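Local coordinates for protein aldehyde dehydrogenase 12 (PDB 6D97) that catalyses the NAD+-dependent oxidation of L-glutamate gamma-semialdehyde, the last step of proline catabolism in plants, at residues Arg277-Lys281 / Lys291-Ala295; Ala460-Ala464 / Phe503-Gly507. All coordinates share one frame. Residues are numbered along the deposited sequence.

Contact 1: Arg277-Lys281 / Lys291-Ala295; sequences RVAEK and KLEDA. With NAD (nicotinamide-adenine-dinucleotide), chain E.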
loop_
_atom_site.group_PDB
_atom_site.type_symbol
_atom_site.label_atom_id
_atom_site.label_comp_id
_atom_site.label_asym_id
_atom_site.label_seq_id
_atom_site.Cartn_x
_atom_site.Cartn_y
_atom_site.Cartn_z
ATOM N N ARG A 277 23.969 12.846 -22.957
ATOM C CA ARG A 277 24.822 14.029 -22.893
ATOM C C ARG A 277 24.065 15.220 -22.313
ATOM O O ARG A 277 24.554 15.900 -21.404
ATOM C CB ARG A 277 25.361 14.347 -24.291
ATOM C CG ARG A 277 26.679 15.108 -24.329
ATOM C CD ARG A 277 26.454 16.579 -24.606
ATOM N NE ARG A 277 25.774 16.793 -25.880
ATOM C CZ ARG A 277 24.953 17.809 -26.118
ATOM N NH1 ARG A 277 24.709 18.694 -25.162
ATOM N NH2 ARG A 277 24.370 17.935 -27.302
ATOM N N VAL A 278 22.857 15.477 -22.820
ATOM C CA VAL A 278 22.077 16.618 -22.347
ATOM C C VAL A 278 21.558 16.368 -20.935
ATOM O O VAL A 278 21.465 17.293 -20.120
ATOM C CB VAL A 278 20.928 16.918 -23.327
ATOM C CG1 VAL A 278 20.080 18.065 -22.818
ATOM C CG2 VAL A 278 21.470 17.231 -24.712
ATOM N N ALA A 279 21.219 15.113 -20.622
ATOM C CA ALA A 279 20.681 14.793 -19.304
ATOM C C ALA A 279 21.683 15.105 -18.200
ATOM O O ALA A 279 21.317 15.654 -17.155
ATOM C CB ALA A 279 20.272 13.320 -19.249
ATOM N N GLU A 280 22.956 14.761 -18.416
ATOM C CA GLU A 280 23.976 15.017 -17.404
ATOM C C GLU A 280 24.303 16.503 -17.307
ATOM O O GLU A 280 24.540 17.019 -16.208
ATOM C CB GLU A 280 25.234 14.202 -17.710
ATOM C CG GLU A 280 25.030 12.695 -17.645
ATOM C CD GLU A 280 24.596 12.229 -16.269
ATOM O OE1 GLU A 280 25.059 12.817 -15.269
ATOM O OE2 GLU A 280 23.784 11.285 -16.188
ATOM N N LYS A 281 24.328 17.204 -18.445
ATOM C CA LYS A 281 24.527 18.651 -18.427
ATOM C C LYS A 281 23.413 19.343 -17.651
ATOM O O LYS A 281 23.672 20.212 -16.810
ATOM C CB LYS A 281 24.596 19.188 -19.857
ATOM C CG LYS A 281 24.914 20.671 -19.956
ATOM C CD LYS A 281 24.489 21.225 -21.307
ATOM C CE LYS A 281 24.986 22.645 -21.510
ATOM N NZ LYS A 281 24.602 23.519 -20.372
ATOM N N LYS A 291 14.399 14.830 -13.011
ATOM C CA LYS A 291 14.198 13.404 -13.210
ATOM C C LYS A 291 14.561 13.092 -14.654
ATOM O O LYS A 291 14.200 13.839 -15.569
ATOM C CB LYS A 291 12.759 12.969 -12.912
ATOM C CG LYS A 291 12.371 13.029 -11.444
ATOM C CD LYS A 291 13.158 12.041 -10.596
ATOM C CE LYS A 291 12.729 12.127 -9.136
ATOM N NZ LYS A 291 13.672 11.409 -8.238
ATOM N N LEU A 292 15.292 12.003 -14.854
ATOM C CA LEU A 292 15.897 11.711 -16.142
ATOM C C LEU A 292 15.355 10.409 -16.709
ATOM O O LEU A 292 15.251 9.402 -16.000
ATOM C CB LEU A 292 17.422 11.623 -16.025
ATOM C CG LEU A 292 18.118 12.883 -15.508
ATOM C CD1 LEU A 292 19.616 12.660 -15.363
ATOM C CD2 LEU A 292 17.836 14.053 -16.438
ATOM N N GLU A 293 15.003 10.447 -17.990
ATOM C CA GLU A 293 14.851 9.263 -18.828
ATOM C C GLU A 293 15.891 9.421 -19.933
ATOM O O GLU A 293 15.588 9.935 -21.010
ATOM C CB GLU A 293 13.444 9.138 -19.389
ATOM N N ASP A 294 17.118 9.000 -19.659
ATOM C CA ASP A 294 18.221 9.239 -20.576
ATOM C C ASP A 294 18.381 8.060 -21.537
ATOM O O ASP A 294 17.481 7.231 -21.708
ATOM C CB ASP A 294 19.498 9.516 -19.794
ATOM C CG ASP A 294 19.595 8.686 -18.534
ATOM O OD1 ASP A 294 18.688 7.855 -18.298
ATOM O OD2 ASP A 294 20.573 8.874 -17.781
ATOM N N ALA A 295 19.545 7.980 -22.173
ATOM C CA ALA A 295 19.762 6.974 -23.190
ATOM C C ALA A 295 19.775 5.577 -22.576
ATOM O O ALA A 295 19.744 5.386 -21.352
ATOM C CB ALA A 295 21.069 7.241 -23.937
HETATM P PA NAD E . 18.356 15.239 -27.039
HETATM O O1A NAD E . 19.104 15.224 -25.667
HETATM O O2A NAD E . 19.060 15.617 -28.248
HETATM O O5B NAD E . 17.224 16.166 -27.246
HETATM C C5B NAD E . 16.021 15.962 -26.546
HETATM C C4B NAD E . 15.319 17.251 -26.133
HETATM O O4B NAD E . 16.083 18.027 -25.226
HETATM C C3B NAD E . 14.932 18.114 -27.289
HETATM O O3B NAD E . 13.700 18.689 -27.080
HETATM C C2B NAD E . 15.992 19.129 -27.295
HETATM O O2B NAD E . 15.553 20.295 -27.878
HETATM C C1B NAD E . 16.249 19.277 -25.842
HETATM N N9A NAD E . 17.551 19.802 -25.491
HETATM C C8A NAD E . 18.772 19.546 -26.088
HETATM N N7A NAD E . 19.729 20.211 -25.432
HETATM C C5A NAD E . 19.164 20.915 -24.373
HETATM C C6A NAD E . 19.650 21.747 -23.382
HETATM N N6A NAD E . 21.056 22.035 -23.324
HETATM N N1A NAD E . 18.816 22.285 -22.480
HETATM C C2A NAD E . 17.483 22.033 -22.505
HETATM N N3A NAD E . 16.966 21.220 -23.464
HETATM C C4A NAD E . 17.770 20.658 -24.390
HETATM O O3 NAD E . 17.748 14.002 -27.547
HETATM P PN NAD E . 18.148 13.221 -28.872
HETATM O O1N NAD E . 17.349 11.875 -28.729
HETATM O O2N NAD E . 17.655 13.930 -30.100
HETATM O O5D NAD E . 19.613 12.895 -28.989
#
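The coenzyme-binding Rossmann-type domain of the aldehyde dehydrogenases is built from beta-alpha-beta units, and this contact is the helix-to-strand half of one of them: strand 269-273, helix 276-285, strand 290-293. A small residue lets the helix approach closely. Ala279 points its CB at the end of strand 290-293 and the residue that follows it, 3.8 Å from CD2 of Leu292 and 3.9 Å from CB of Asp294, and its CA lies 6.2 Å from the CA of Asp294. Leu292 and Asp294, two positions apart, both direct their CA-to-CB bonds toward the helix, whereas that of Glu293 between them points away. No hydrogen bond links the two segments. One turn of helix also serves the cofactor: Val278 belongs to the NAD pocket, and its CG2 comes within 3.2 Å of O1A on the dinucleotide phosphate. Glu280 OE2 sits 4.3 Å from Asp294 OD2, but has its salt-bridge partner in Arg510, which probably offsets this like charge. Strand 290-293 is one of the two outermost strands, within this chain, of the five-stranded parallel sheet; Lys291 and Glu293 bond through their backbones to strand 269-273, while Leu292 bonds to Arg510 and Ala512 on its other edge.

Contact 2: Ala460-Ala464 / Phe503-Gly507; sequences AHLTA and FGPAG
Contacts run in antiparallel order (Thr463 with Phe503, Leu462 with Pro505, His461 with Ala506), but 460-464 bends at Leu462 and 503-507 is an irregular loop; CA of Leu462 and CA of Pro505 lie 4.2 Å apart. Phe503 (chi1 t) meets Thr463 CG2 at CE1 (3.5 Å) and Leu462 CD1 at CZ (4.0 Å). Extended Gly504 (162/164) places its C 3.5 Å from Leu462 CD1, so Leu462 (chi1 t, chi2 38°, phi/psi -96/-90) lies over the backbone. In the catalytic domain of the aldehyde dehydrogenase fold, this loop follows strand 485-488 and returns across the entry to the neighbouring strand 463-467. Pro505 CD is 3.9 Å from Leu462 CD1, and Pro505 CA makes a 3.3 Å CA-H...O contact with His461 O. That oxygen accepts the sole cross-segment hydrogen bond, from Ala506 N (3.1 Å, 155°). Ala506 O lies at the edge of the His461 ring (chi1 m), whose NE2 bonds to Lys94 of the second subunit. Gly507 (80/20) offers its O to Arg289 NH1 of that subunit.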
loop_
_atom_site.group_PDB
_atom_site.type_symbol
_atom_site.label_atom_id
_atom_site.label_comp_id
_atom_site.label_asym_id
_atom_site.label_seq_id
_atom_site.Cartn_x
_atom_site.Cartn_y
_atom_site.Cartn_z
ATOM N N ALA A 460 24.443 2.526 -18.801
ATOM C CA ALA A 460 23.008 2.743 -18.896
ATOM C C ALA A 460 22.284 1.455 -18.548
ATOM O O ALA A 460 22.714 0.365 -18.937
ATOM C CB ALA A 460 22.604 3.218 -20.300
ATOM N N HIS A 461 21.181 1.585 -17.809
ATOM C CA HIS A 461 20.408 0.443 -17.329
ATOM C C HIS A 461 18.921 0.746 -17.539
ATOM O O HIS A 461 18.168 0.974 -16.591
ATOM C CB HIS A 461 20.735 0.142 -15.867
ATOM C CG HIS A 461 22.189 -0.113 -15.618
ATOM N ND1 HIS A 461 22.858 -1.185 -16.166
ATOM C CD2 HIS A 461 23.105 0.571 -14.895
ATOM C CE1 HIS A 461 24.122 -1.155 -15.786
ATOM N NE2 HIS A 461 24.298 -0.100 -15.012
ATOM N N LEU A 462 18.508 0.741 -18.805
ATOM C CA LEU A 462 17.125 1.028 -19.156
ATOM C C LEU A 462 16.339 -0.267 -19.321
ATOM O O LEU A 462 15.763 -0.770 -18.353
ATOM C CB LEU A 462 17.067 1.875 -20.431
ATOM C CG LEU A 462 15.729 2.517 -20.795
ATOM C CD1 LEU A 462 14.991 2.998 -19.559
ATOM C CD2 LEU A 462 15.964 3.680 -21.738
ATOM N N THR A 463 16.306 -0.819 -20.530
ATOM C CA THR A 463 15.579 -2.054 -20.773
ATOM C C THR A 463 16.540 -3.207 -21.021
ATOM O O THR A 463 17.729 -3.019 -21.295
ATOM C CB THR A 463 14.613 -1.920 -21.953
ATOM O OG1 THR A 463 15.351 -1.716 -23.163
ATOM C CG2 THR A 463 13.678 -0.751 -21.738
ATOM N N ALA A 464 15.998 -4.414 -20.902
ATOM C CA ALA A 464 16.762 -5.645 -21.034
ATOM C C ALA A 464 15.779 -6.796 -21.174
ATOM O O ALA A 464 14.627 -6.706 -20.742
ATOM C CB ALA A 464 17.685 -5.871 -19.837
ATOM N N PHE A 503 7.959 2.028 -16.938
ATOM C CA PHE A 503 9.074 2.142 -17.868
ATOM C C PHE A 503 10.003 3.227 -17.352
ATOM O O PHE A 503 9.557 4.335 -17.037
ATOM C CB PHE A 503 8.618 2.468 -19.295
ATOM C CG PHE A 503 9.759 2.694 -20.258
ATOM C CD1 PHE A 503 10.290 1.644 -20.984
ATOM C CD2 PHE A 503 10.304 3.959 -20.431
ATOM C CE1 PHE A 503 11.333 1.849 -21.869
ATOM C CE2 PHE A 503 11.353 4.166 -21.311
ATOM C CZ PHE A 503 11.862 3.109 -22.034
ATOM N N GLY A 504 11.287 2.905 -17.273
ATOM C CA GLY A 504 12.274 3.817 -16.752
ATOM C C GLY A 504 13.533 3.076 -16.365
ATOM O O GLY A 504 13.538 1.849 -16.226
ATOM N N PRO A 505 14.627 3.801 -16.188
ATOM C CA PRO A 505 15.895 3.170 -15.819
ATOM C C PRO A 505 15.909 2.820 -14.333
ATOM O O PRO A 505 14.989 3.139 -13.584
ATOM C CB PRO A 505 16.924 4.249 -16.158
ATOM C CG PRO A 505 16.187 5.526 -15.917
ATOM C CD PRO A 505 14.762 5.262 -16.332
ATOM N N ALA A 506 16.976 2.138 -13.921
ATOM C CA ALA A 506 17.262 1.882 -12.517
ATOM C C ALA A 506 18.714 2.237 -12.230
ATOM O O ALA A 506 19.505 2.507 -13.138
ATOM C CB ALA A 506 16.995 0.422 -12.131
ATOM N N GLY A 507 19.064 2.221 -10.945
ATOM C CA GLY A 507 20.421 2.523 -10.535
ATOM C C GLY A 507 20.756 3.992 -10.467
ATOM O O GLY A 507 21.938 4.348 -10.477
#

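How the contacts relate
Two contacts drawn from different sheets can share one loop, as the run from 503-507 to Arg510 and Ala512 does here. Their centres are 13 Å apart and they touch through packing: Leu292 O lies 4.0 Å from Pro505 CG, Asp294 O 3.9 Å from Leu462 CD2, and Ala295 O 3.7 Å from Ala460 CB. The end of strand 290-293 and the loop residues after it therefore pack on both segments of contact 2. Just beyond 503-507, Arg510 and Ala512 hydrogen-bond through their backbones to Leu292 of contact 1. Only contact 1 reaches NAD, through Val278; the side chain of Leu462 in contact 2 stays about 11 Å from the cofactor, so contact 2 does not line the pocket.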